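Local coordinates for protein octenoyl-coa reductase/carboxylase (Streptomyces sp., PDB 4A0S) that catalyses the NADPH-dependent reductive carboxylation of 2-octenoyl-CoA, a step that supplies extender units for cinnabaramide polyketide biosynthesis, at residues N77-A82 with R398-S403; A196-L201 with K408-C413; A386-P389 with A394-C397. All coordinates share one frame; numbering follows the deposited sequence.

Contact 1: N77-A82 with R398-S403. With CO8 (octanoyl-coenzyme A), chain E.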
loop_
_atom_site.group_PDB
_atom_site.type_symbol
_atom_site.label_atom_id
_atom_site.label_comp_id
_atom_site.label_asym_id
_atom_site.label_seq_id
_atom_site.Cartn_x
_atom_site.Cartn_y
_atom_site.Cartn_z
ATOM N N ASN A 77 -22.052 -19.413 -8.561
ATOM C CA ASN A 77 -23.161 -18.779 -7.857
ATOM C C ASN A 77 -24.518 -19.130 -8.480
ATOM O O ASN A 77 -25.535 -19.150 -7.784
ATOM C CB ASN A 77 -22.979 -17.258 -7.665
ATOM C CG ASN A 77 -23.036 -16.467 -8.980
ATOM O OD1 ASN A 77 -23.050 -17.030 -10.065
ATOM N ND2 ASN A 77 -23.067 -15.140 -8.871
ATOM N N THR A 78 -24.501 -19.436 -9.777
ATOM C CA THR A 78 -25.674 -19.924 -10.493
ATOM C C THR A 78 -26.099 -21.238 -9.879
ATOM O O THR A 78 -27.277 -21.439 -9.584
ATOM C CB THR A 78 -25.376 -20.120 -12.000
ATOM O OG1 THR A 78 -24.684 -18.966 -12.500
ATOM C CG2 THR A 78 -26.684 -20.352 -12.804
ATOM N N VAL A 79 -25.129 -22.130 -9.695
ATOM C CA VAL A 79 -25.316 -23.380 -8.969
ATOM C C VAL A 79 -25.802 -23.152 -7.534
ATOM O O VAL A 79 -26.784 -23.768 -7.131
ATOM C CB VAL A 79 -24.019 -24.222 -8.944
ATOM C CG1 VAL A 79 -24.209 -25.504 -8.138
ATOM C CG2 VAL A 79 -23.538 -24.514 -10.365
ATOM N N TRP A 80 -25.114 -22.302 -6.767
ATOM C CA TRP A 80 -25.557 -22.003 -5.407
ATOM C C TRP A 80 -27.011 -21.532 -5.429
ATOM O O TRP A 80 -27.812 -22.000 -4.631
ATOM C CB TRP A 80 -24.709 -20.912 -4.741
ATOM C CG TRP A 80 -23.276 -21.243 -4.513
ATOM C CD1 TRP A 80 -22.200 -20.480 -4.867
ATOM C CD2 TRP A 80 -22.751 -22.419 -3.898
ATOM N NE1 TRP A 80 -21.035 -21.102 -4.494
ATOM C CE2 TRP A 80 -21.342 -22.298 -3.908
ATOM C CE3 TRP A 80 -23.331 -23.570 -3.350
ATOM C CZ2 TRP A 80 -20.498 -23.280 -3.373
ATOM C CZ3 TRP A 80 -22.501 -24.549 -2.818
ATOM C CH2 TRP A 80 -21.095 -24.395 -2.830
ATOM N N SER A 81 -27.328 -20.606 -6.342
ATOM C CA SER A 81 -28.697 -20.096 -6.529
ATOM C C SER A 81 -29.707 -21.200 -6.702
ATOM O O SER A 81 -30.729 -21.234 -6.021
ATOM C CB SER A 81 -28.813 -19.251 -7.798
ATOM O OG SER A 81 -28.074 -18.076 -7.700
ATOM N N ALA A 82 -29.446 -22.061 -7.679
ATOM C CA ALA A 82 -30.371 -23.123 -8.039
ATOM C C ALA A 82 -30.493 -24.179 -6.945
ATOM O O ALA A 82 -31.439 -24.962 -6.931
ATOM C CB ALA A 82 -29.959 -23.746 -9.335
ATOM N N ARG A 398 -25.882 -28.051 -14.039
ATOM C CA ARG A 398 -25.637 -29.356 -13.454
ATOM C C ARG A 398 -24.203 -29.789 -13.714
ATOM O O ARG A 398 -23.543 -30.337 -12.836
ATOM C CB ARG A 398 -26.615 -30.371 -14.055
ATOM C CG ARG A 398 -26.495 -31.786 -13.522
ATOM C CD ARG A 398 -26.844 -31.835 -12.053
ATOM N NE ARG A 398 -26.943 -33.203 -11.570
ATOM C CZ ARG A 398 -26.984 -33.545 -10.284
ATOM N NH1 ARG A 398 -26.918 -32.614 -9.340
ATOM N NH2 ARG A 398 -27.078 -34.825 -9.948
ATOM N N VAL A 399 -23.720 -29.560 -14.925
ATOM C CA VAL A 399 -22.343 -29.921 -15.256
ATOM C C VAL A 399 -21.386 -29.292 -14.253
ATOM O O VAL A 399 -20.564 -29.983 -13.667
ATOM C CB VAL A 399 -21.977 -29.515 -16.709
ATOM C CG1 VAL A 399 -20.459 -29.394 -16.875
ATOM C CG2 VAL A 399 -22.565 -30.520 -17.711
ATOM N N VAL A 400 -21.515 -27.980 -14.059
ATOM C CA VAL A 400 -20.692 -27.258 -13.096
ATOM C C VAL A 400 -20.944 -27.737 -11.676
ATOM O O VAL A 400 -20.008 -27.950 -10.922
ATOM C CB VAL A 400 -20.899 -25.730 -13.194
ATOM C CG1 VAL A 400 -20.166 -25.001 -12.032
ATOM C CG2 VAL A 400 -20.404 -25.245 -14.540
ATOM N N GLN A 401 -22.212 -27.930 -11.330
ATOM C CA GLN A 401 -22.544 -28.507 -10.031
ATOM C C GLN A 401 -21.818 -29.822 -9.768
ATOM O O GLN A 401 -21.318 -30.049 -8.673
ATOM C CB GLN A 401 -24.044 -28.714 -9.882
ATOM C CG GLN A 401 -24.402 -29.207 -8.485
ATOM C CD GLN A 401 -25.875 -29.372 -8.303
ATOM O OE1 GLN A 401 -26.583 -29.694 -9.234
ATOM N NE2 GLN A 401 -26.346 -29.162 -7.086
ATOM N N THR A 402 -21.766 -30.682 -10.779
ATOM C CA THR A 402 -21.200 -32.011 -10.609
ATOM C C THR A 402 -19.705 -32.023 -10.947
ATOM O O THR A 402 -19.097 -33.077 -11.054
ATOM C CB THR A 402 -21.964 -33.042 -11.445
ATOM O OG1 THR A 402 -21.979 -32.602 -12.800
ATOM C CG2 THR A 402 -23.403 -33.164 -10.956
ATOM N N SER A 403 -19.132 -30.829 -11.103
ATOM C CA SER A 403 -17.705 -30.645 -11.322
ATOM C C SER A 403 -17.208 -31.451 -12.523
ATOM O O SER A 403 -16.100 -31.991 -12.510
ATOM C CB SER A 403 -16.920 -30.942 -10.033
ATOM O OG SER A 403 -15.518 -30.734 -10.194
HETATM N N1A CO8 E . -34.729 -19.476 3.588
HETATM C C2A CO8 E . -35.056 -18.184 3.659
HETATM N N3A CO8 E . -34.282 -17.312 4.294
HETATM C C4A CO8 E . -33.139 -17.736 4.879
HETATM C C5A CO8 E . -32.759 -19.072 4.825
HETATM C C6A CO8 E . -33.597 -19.958 4.154
HETATM N N6A CO8 E . -33.271 -21.252 4.067
HETATM N N7A CO8 E . -31.601 -19.198 5.473
HETATM C C8A CO8 E . -31.261 -17.989 5.924
HETATM N N9A CO8 E . -32.199 -17.098 5.563
HETATM C C1B CO8 E . -32.250 -15.637 5.841
HETATM C C2B CO8 E . -32.656 -15.363 7.293
HETATM O O2B CO8 E . -33.533 -14.215 7.351
HETATM C C3B CO8 E . -31.302 -15.053 7.925
HETATM O O3B CO8 E . -31.458 -14.222 9.066
HETATM P P3B CO8 E . -31.341 -14.965 10.499
HETATM O O7A CO8 E . -32.678 -14.553 11.333
HETATM O O8A CO8 E . -31.548 -16.587 10.303
HETATM O O9A CO8 E . -30.065 -14.665 11.180
HETATM C C4B CO8 E . -30.558 -14.321 6.814
HETATM O O4B CO8 E . -30.942 -15.018 5.621
HETATM C C5B CO8 E . -29.042 -14.543 6.892
HETATM O O5B CO8 E . -28.411 -13.941 5.743
HETATM P P1A CO8 E . -28.283 -12.308 5.650
HETATM O O1A CO8 E . -27.507 -11.998 4.219
HETATM O O2A CO8 E . -29.591 -11.579 5.670
HETATM O O3A CO8 E . -27.413 -11.849 6.970
HETATM P P2A CO8 E . -25.789 -11.683 7.133
HETATM O O4A CO8 E . -25.424 -12.187 8.603
HETATM O O5A CO8 E . -25.281 -10.297 6.868
HETATM O O6A CO8 E . -25.104 -12.778 6.132
HETATM C CBP CO8 E . -23.548 -13.609 4.418
HETATM C CCP CO8 E . -23.919 -12.454 5.377
HETATM C CDP CO8 E . -23.037 -14.757 5.305
HETATM C CEP CO8 E . -22.398 -13.121 3.536
HETATM C CAP CO8 E . -24.800 -14.020 3.570
HETATM O OAP CO8 E . -25.458 -12.885 2.921
HETATM C C9P CO8 E . -24.531 -15.155 2.543
HETATM O O9P CO8 E . -24.405 -16.317 2.947
HETATM N N8P CO8 E . -24.486 -14.801 1.238
HETATM C C7P CO8 E . -24.326 -15.801 0.141
HETATM C C6P CO8 E . -22.896 -15.903 -0.460
HETATM C C5P CO8 E . -22.560 -17.395 -0.694
HETATM O O5P CO8 E . -22.509 -18.167 0.260
HETATM N N4P CO8 E . -22.473 -17.891 -1.927
HETATM C C3P CO8 E . -22.331 -17.214 -3.211
HETATM C C2P CO8 E . -20.897 -17.606 -3.597
HETATM S S1P CO8 E . -19.833 -16.137 -3.853
HETATM C "C1'" CO8 E . -19.825 -16.144 -5.583
HETATM O "O1'" CO8 E . -19.971 -17.179 -6.257
HETATM C "C2'" CO8 E . -19.672 -14.891 -6.137
HETATM C "C3'" CO8 E . -19.620 -14.669 -7.494
HETATM C "C4'" CO8 E . -19.423 -13.364 -7.963
HETATM C "C5'" CO8 E . -19.668 -12.249 -6.959
HETATM C "C6'" CO8 E . -19.548 -10.944 -7.776
HETATM C "C7'" CO8 E . -19.520 -9.771 -6.839
HETATM C "C8'" CO8 E . -19.542 -8.496 -7.688
#
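At the wall of the pocket for NADP and the acyl-CoA, V79 of helix 76-82 packs against V400 and Q401 in the last turn of helix 393-401. V79 carries its whole side of the interface. With its CG1 anti to the backbone N (chi1 178°), the two methyls spread like a fork: V79 CG1 lies 3.7 Å from Q401 CB and about as far from CG of the same residue, while V79 CG2 meets V400 CG1 at 3.8 Å. A beta-branched residue suits this place, since it presents two methyls rigidly to two neighbours.

Q401 offers only its aliphatic stem to the valine. Its extended chain carries the amide onward, where OE1 accepts from R398 NH1 at 2.9 Å and from the backbone N of V46, and NE2 reaches the carbonyl of K44. The oxygen lies in the guanidinium plane of R398, but NH1 stands above the plane of the Q401 amide, not on a lone pair. D43 pairs with NH2 of the same guanidinium. A Schellman motif, with S403 at positive phi, ends the helix.

On helix 76-82, N77 O is gripped from opposite faces of its plane by S81 N at 2.7 Å and S81 OG at 2.8 Å. The helix also faces the ligand: N77 CB approaches the thioester oxygen O1' of octanoyl-CoA at 3.3 Å, and W80 CD1 comes within 3.4 Å of its C2P, while W80 NE1 bonds to the NADP ribose.

With the Q401 amide satisfied by R398 of its own helix and by K44 and V46, the contact rests on apolar burial and shape fit rather than on directed bonds; it joins two helices that meet the ligands through N77, W80, V400 and S403.

Contact 2: A196-L201 with K408-C413. With CO8 (octanoyl-coenzyme A), chain E.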
loop_
_atom_site.group_PDB
_atom_site.type_symbol
_atom_site.label_atom_id
_atom_site.label_comp_id
_atom_site.label_asym_id
_atom_site.label_seq_id
_atom_site.Cartn_x
_atom_site.Cartn_y
_atom_site.Cartn_z
ATOM N N ALA A 196 -16.469 -14.291 -24.932
ATOM C CA ALA A 196 -16.535 -13.028 -24.196
ATOM C C ALA A 196 -17.313 -13.196 -22.876
ATOM O O ALA A 196 -16.900 -12.686 -21.835
ATOM C CB ALA A 196 -17.171 -11.962 -25.060
ATOM N N ALA A 197 -18.404 -13.959 -22.933
ATOM C CA ALA A 197 -19.318 -14.176 -21.809
ATOM C C ALA A 197 -18.720 -14.947 -20.637
ATOM O O ALA A 197 -19.137 -14.744 -19.494
ATOM C CB ALA A 197 -20.564 -14.900 -22.289
ATOM N N VAL A 198 -17.756 -15.828 -20.912
ATOM C CA VAL A 198 -17.265 -16.740 -19.872
ATOM C C VAL A 198 -16.375 -16.077 -18.820
ATOM O O VAL A 198 -16.193 -16.596 -17.735
ATOM C CB VAL A 198 -16.564 -18.005 -20.456
ATOM C CG1 VAL A 198 -17.557 -18.896 -21.171
ATOM C CG2 VAL A 198 -15.388 -17.632 -21.362
ATOM N N SER A 199 -15.876 -14.899 -19.134
ATOM C CA SER A 199 -14.781 -14.328 -18.370
ATOM C C SER A 199 -15.090 -13.331 -17.265
ATOM O O SER A 199 -14.428 -13.363 -16.242
ATOM C CB SER A 199 -13.772 -13.717 -19.322
ATOM O OG SER A 199 -13.202 -14.738 -20.102
ATOM N N PRO A 200 -16.066 -12.429 -17.469
ATOM C CA PRO A 200 -16.069 -11.277 -16.557
ATOM C C PRO A 200 -16.075 -11.643 -15.084
ATOM O O PRO A 200 -15.249 -11.128 -14.322
ATOM C CB PRO A 200 -17.342 -10.520 -16.949
ATOM C CG PRO A 200 -17.449 -10.800 -18.439
ATOM C CD PRO A 200 -17.042 -12.268 -18.559
ATOM N N LEU A 201 -16.959 -12.543 -14.679
ATOM C CA LEU A 201 -17.087 -12.842 -13.258
ATOM C C LEU A 201 -15.833 -13.521 -12.721
ATOM O O LEU A 201 -15.194 -13.007 -11.815
ATOM C CB LEU A 201 -18.326 -13.672 -12.984
ATOM C CG LEU A 201 -18.587 -13.937 -11.506
ATOM C CD1 LEU A 201 -20.079 -14.093 -11.276
ATOM C CD2 LEU A 201 -17.874 -15.160 -11.108
ATOM N N LYS A 408 -14.689 -22.786 -18.089
ATOM C CA LYS A 408 -15.965 -22.127 -18.064
ATOM C C LYS A 408 -16.909 -22.755 -19.057
ATOM O O LYS A 408 -16.551 -23.026 -20.204
ATOM C CB LYS A 408 -15.808 -20.650 -18.422
ATOM C CG LYS A 408 -15.168 -19.767 -17.355
ATOM C CD LYS A 408 -16.019 -19.590 -16.106
ATOM C CE LYS A 408 -17.409 -19.093 -16.443
ATOM N NZ LYS A 408 -18.184 -18.765 -15.230
ATOM N N VAL A 409 -18.126 -22.953 -18.599
ATOM C CA VAL A 409 -19.189 -23.415 -19.455
ATOM C C VAL A 409 -19.990 -22.213 -19.887
ATOM O O VAL A 409 -20.609 -21.546 -19.073
ATOM C CB VAL A 409 -20.108 -24.408 -18.751
ATOM C CG1 VAL A 409 -21.186 -24.876 -19.743
ATOM C CG2 VAL A 409 -19.312 -25.594 -18.278
ATOM N N ALA A 410 -19.952 -21.935 -21.178
ATOM C CA ALA A 410 -20.687 -20.833 -21.725
ATOM C C ALA A 410 -22.104 -21.285 -21.969
ATOM O O ALA A 410 -22.369 -22.477 -22.175
ATOM C CB ALA A 410 -20.050 -20.386 -23.022
ATOM N N VAL A 411 -23.009 -20.322 -21.960
ATOM C CA VAL A 411 -24.375 -20.571 -22.362
ATOM C C VAL A 411 -24.707 -19.540 -23.418
ATOM O O VAL A 411 -24.616 -18.333 -23.174
ATOM C CB VAL A 411 -25.364 -20.492 -21.156
ATOM C CG1 VAL A 411 -26.803 -20.644 -21.603
ATOM C CG2 VAL A 411 -25.042 -21.560 -20.109
ATOM N N LEU A 412 -25.066 -20.013 -24.603
ATOM C CA LEU A 412 -25.611 -19.128 -25.606
ATOM C C LEU A 412 -26.985 -18.742 -25.109
ATOM O O LEU A 412 -27.710 -19.566 -24.550
ATOM C CB LEU A 412 -25.724 -19.820 -26.967
ATOM C CG LEU A 412 -24.429 -20.354 -27.566
ATOM C CD1 LEU A 412 -24.718 -21.246 -28.796
ATOM C CD2 LEU A 412 -23.438 -19.225 -27.870
ATOM N N CYS A 413 -27.332 -17.478 -25.274
ATOM C CA CYS A 413 -28.634 -17.036 -24.857
ATOM C C CYS A 413 -29.381 -16.677 -26.107
ATOM O O CYS A 413 -30.033 -17.537 -26.709
ATOM C CB CYS A 413 -28.504 -15.871 -23.886
ATOM S SG CYS A 413 -27.673 -16.421 -22.397
HETATM N N1A CO8 E . -34.729 -19.476 3.588
HETATM C C2A CO8 E . -35.056 -18.184 3.659
HETATM N N3A CO8 E . -34.282 -17.312 4.294
HETATM C C4A CO8 E . -33.139 -17.736 4.879
HETATM C C5A CO8 E . -32.759 -19.072 4.825
HETATM C C6A CO8 E . -33.597 -19.958 4.154
HETATM N N6A CO8 E . -33.271 -21.252 4.067
HETATM N N7A CO8 E . -31.601 -19.198 5.473
HETATM C C8A CO8 E . -31.261 -17.989 5.924
HETATM N N9A CO8 E . -32.199 -17.098 5.563
HETATM C C1B CO8 E . -32.250 -15.637 5.841
HETATM C C2B CO8 E . -32.656 -15.363 7.293
HETATM O O2B CO8 E . -33.533 -14.215 7.351
HETATM C C3B CO8 E . -31.302 -15.053 7.925
HETATM O O3B CO8 E . -31.458 -14.222 9.066
HETATM P P3B CO8 E . -31.341 -14.965 10.499
HETATM O O7A CO8 E . -32.678 -14.553 11.333
HETATM O O8A CO8 E . -31.548 -16.587 10.303
HETATM O O9A CO8 E . -30.065 -14.665 11.180
HETATM C C4B CO8 E . -30.558 -14.321 6.814
HETATM O O4B CO8 E . -30.942 -15.018 5.621
HETATM C C5B CO8 E . -29.042 -14.543 6.892
HETATM O O5B CO8 E . -28.411 -13.941 5.743
HETATM P P1A CO8 E . -28.283 -12.308 5.650
HETATM O O1A CO8 E . -27.507 -11.998 4.219
HETATM O O2A CO8 E . -29.591 -11.579 5.670
HETATM O O3A CO8 E . -27.413 -11.849 6.970
HETATM P P2A CO8 E . -25.789 -11.683 7.133
HETATM O O4A CO8 E . -25.424 -12.187 8.603
HETATM O O5A CO8 E . -25.281 -10.297 6.868
HETATM O O6A CO8 E . -25.104 -12.778 6.132
HETATM C CBP CO8 E . -23.548 -13.609 4.418
HETATM C CCP CO8 E . -23.919 -12.454 5.377
HETATM C CDP CO8 E . -23.037 -14.757 5.305
HETATM C CEP CO8 E . -22.398 -13.121 3.536
HETATM C CAP CO8 E . -24.800 -14.020 3.570
HETATM O OAP CO8 E . -25.458 -12.885 2.921
HETATM C C9P CO8 E . -24.531 -15.155 2.543
HETATM O O9P CO8 E . -24.405 -16.317 2.947
HETATM N N8P CO8 E . -24.486 -14.801 1.238
HETATM C C7P CO8 E . -24.326 -15.801 0.141
HETATM C C6P CO8 E . -22.896 -15.903 -0.460
HETATM C C5P CO8 E . -22.560 -17.395 -0.694
HETATM O O5P CO8 E . -22.509 -18.167 0.260
HETATM N N4P CO8 E . -22.473 -17.891 -1.927
HETATM C C3P CO8 E . -22.331 -17.214 -3.211
HETATM C C2P CO8 E . -20.897 -17.606 -3.597
HETATM S S1P CO8 E . -19.833 -16.137 -3.853
HETATM C "C1'" CO8 E . -19.825 -16.144 -5.583
HETATM O "O1'" CO8 E . -19.971 -17.179 -6.257
HETATM C "C2'" CO8 E . -19.672 -14.891 -6.137
HETATM C "C3'" CO8 E . -19.620 -14.669 -7.494
HETATM C "C4'" CO8 E . -19.423 -13.364 -7.963
HETATM C "C5'" CO8 E . -19.668 -12.249 -6.959
HETATM C "C6'" CO8 E . -19.548 -10.944 -7.776
HETATM C "C7'" CO8 E . -19.520 -9.771 -6.839
HETATM C "C8'" CO8 E . -19.542 -8.496 -7.688
HETATM O O HOH W 1 -17.043 -16.177 -15.363
#
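V198 overlaps the root of the K408 side chain and the methyl of A410, residues two apart on the same strand. The fit is tight: V198 CB stands 3.4 Å from K408 CB, and V198 CG1 is equally close, 3.4 Å, to A410 CB. Alanine suits this strand position because its small methyl allows so near an approach.

The side chains of K408 and V198 run antiparallel alongside one another. The lysine bends twice, at chi2 (-67°) and chi3 (-54°), and this curls its methylenes around the V198 carbonyl, bringing K408 CE to 3.1 Å from V198 O. The amine itself bonds to I74 O and S73 OG and gives a proton to a water at 2.8 Å from K408 NZ. That water sits 2.6 Å from V198 O and can donate to it, although other acceptors compete for its protons. The buried amine, probably charged, is thus met by several oxygens, which a long flexible lysine can reach.

Strand 408-412 runs between strands 384-389 and 64-73 in the mixed sheet of the catalytic, GroES-like part of this medium-chain dehydrogenase-type fold, and segment 196-201, taking in parts of helices 193-197 and 200-210, lies over it. M384 of the neighbouring strand also touches both V198 and A410.

At the far end of the segment the contact meets the substrate pocket. L201 lays CD1 3.5 Å from C4' of the octanoyl chain, a branched apolar side chain against an apolar tail.

Contact 3: A386-P389 with A394-C397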
loop_
_atom_site.group_PDB
_atom_site.type_symbol
_atom_site.label_atom_id
_atom_site.label_comp_id
_atom_site.label_asym_id
_atom_site.label_seq_id
_atom_site.Cartn_x
_atom_site.Cartn_y
_atom_site.Cartn_z
ATOM N N ALA A 386 -16.861 -25.448 -22.955
ATOM C CA ALA A 386 -18.109 -26.031 -23.409
ATOM C C ALA A 386 -19.116 -24.929 -23.605
ATOM O O ALA A 386 -19.036 -23.880 -22.970
ATOM C CB ALA A 386 -18.623 -27.065 -22.399
ATOM N N VAL A 387 -20.048 -25.155 -24.520
ATOM C CA VAL A 387 -21.085 -24.183 -24.782
ATOM C C VAL A 387 -22.392 -24.949 -24.797
ATOM O O VAL A 387 -22.475 -26.020 -25.379
ATOM C CB VAL A 387 -20.870 -23.482 -26.147
ATOM C CG1 VAL A 387 -21.875 -22.360 -26.326
ATOM C CG2 VAL A 387 -19.442 -22.969 -26.280
ATOM N N TYR A 388 -23.401 -24.423 -24.116
ATOM C CA TYR A 388 -24.729 -24.996 -24.144
ATOM C C TYR A 388 -25.668 -23.917 -24.605
ATOM O O TYR A 388 -25.453 -22.744 -24.279
ATOM C CB TYR A 388 -25.149 -25.427 -22.742
ATOM C CG TYR A 388 -24.454 -26.650 -22.265
ATOM C CD1 TYR A 388 -23.155 -26.586 -21.761
ATOM C CD2 TYR A 388 -25.085 -27.893 -22.325
ATOM C CE1 TYR A 388 -22.502 -27.724 -21.337
ATOM C CE2 TYR A 388 -24.448 -29.036 -21.897
ATOM C CZ TYR A 388 -23.159 -28.948 -21.405
ATOM O OH TYR A 388 -22.530 -30.085 -20.975
ATOM N N PRO A 389 -26.715 -24.294 -25.350
ATOM C CA PRO A 389 -27.756 -23.322 -25.596
ATOM C C PRO A 389 -28.485 -23.023 -24.299
ATOM O O PRO A 389 -28.459 -23.835 -23.346
ATOM C CB PRO A 389 -28.699 -24.059 -26.538
ATOM C CG PRO A 389 -28.523 -25.492 -26.189
ATOM C CD PRO A 389 -27.062 -25.624 -25.903
ATOM N N ALA A 394 -29.866 -25.505 -17.757
ATOM C CA ALA A 394 -29.982 -26.333 -16.543
ATOM C C ALA A 394 -28.892 -27.426 -16.489
ATOM O O ALA A 394 -28.250 -27.643 -15.463
ATOM C CB ALA A 394 -31.368 -26.942 -16.446
ATOM N N GLU A 395 -28.688 -28.088 -17.619
ATOM C CA GLU A 395 -27.680 -29.127 -17.748
ATOM C C GLU A 395 -26.316 -28.512 -17.582
ATOM O O GLU A 395 -25.482 -29.033 -16.850
ATOM C CB GLU A 395 -27.775 -29.785 -19.125
ATOM C CG GLU A 395 -26.774 -30.905 -19.362
ATOM C CD GLU A 395 -26.866 -32.006 -18.326
ATOM O OE1 GLU A 395 -27.967 -32.250 -17.773
ATOM O OE2 GLU A 395 -25.820 -32.621 -18.052
ATOM N N ALA A 396 -26.096 -27.385 -18.253
ATOM C CA ALA A 396 -24.835 -26.656 -18.126
ATOM C C ALA A 396 -24.542 -26.412 -16.658
ATOM O O ALA A 396 -23.447 -26.673 -16.184
ATOM C CB ALA A 396 -24.890 -25.357 -18.897
ATOM N N CYS A 397 -25.552 -25.944 -15.938
ATOM C CA CYS A 397 -25.459 -25.710 -14.505
ATOM C C CYS A 397 -25.146 -26.986 -13.726
ATOM O O CYS A 397 -24.247 -27.008 -12.878
ATOM C CB CYS A 397 -26.755 -25.098 -14.010
ATOM S SG CYS A 397 -26.555 -24.235 -12.482
HETATM O O HOH W 2 -23.984 -32.126 -20.706
#
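With chi1 at -73°, Y388 has CG anti to its carbonyl carbon, and chi2 of 80° turns the ring so that one face receives the methyl of A396. This is a CH-pi contact: A396 CB lies 4.0 Å from the centroid of the Y388 ring, 30° off the ring normal, shifted toward the CG-CD1 bond, both of whose atoms it meets at 3.6 Å. Alanine is small enough to let the helix backbone come down on the ring, and A396 CA too stands over the centre of that face.

One residue back, E395 CG passes Y388 CE2 at 3.9 Å. Its OE1 forms a salt bridge with R47, while a water bridges Y388 OH, 2.5 Å from it, and E395 OE2, to which it donates at 3.3 Å.

Strand 384-389 and helix 393-401 are the first two elements of a beta-alpha-beta crossover that returns as the parallel strand 408-412, whose V409 also touches both Y388 and A396. Replacing Y388 with an alanine would probably open a gap against A396 and V409, and leave the water bridged to E395 without its hydroxyl partner.

In the fold
All three contacts use elements of one beta-alpha-beta unit, strand 384-389, helix 393-401 and strand 408-412. Contact 3 joins its first strand to its helix and is nested in the loops closed by both other contacts. Contact 1, whose centre is about 11 Å from that of contact 3, continues along the same helix to helix 76-82; contact 2, about 10 Å from contact 3 between centres, covers the returning strand, which bonds to strand 384-389 in the sheet. Contacts 1 and 2 lie about 14 Å apart between centres, and their segments alternate along the chain. Both reach octanoyl-CoA, so this unit, late in the chain, is tied to distant parts of the chain that line the substrate site.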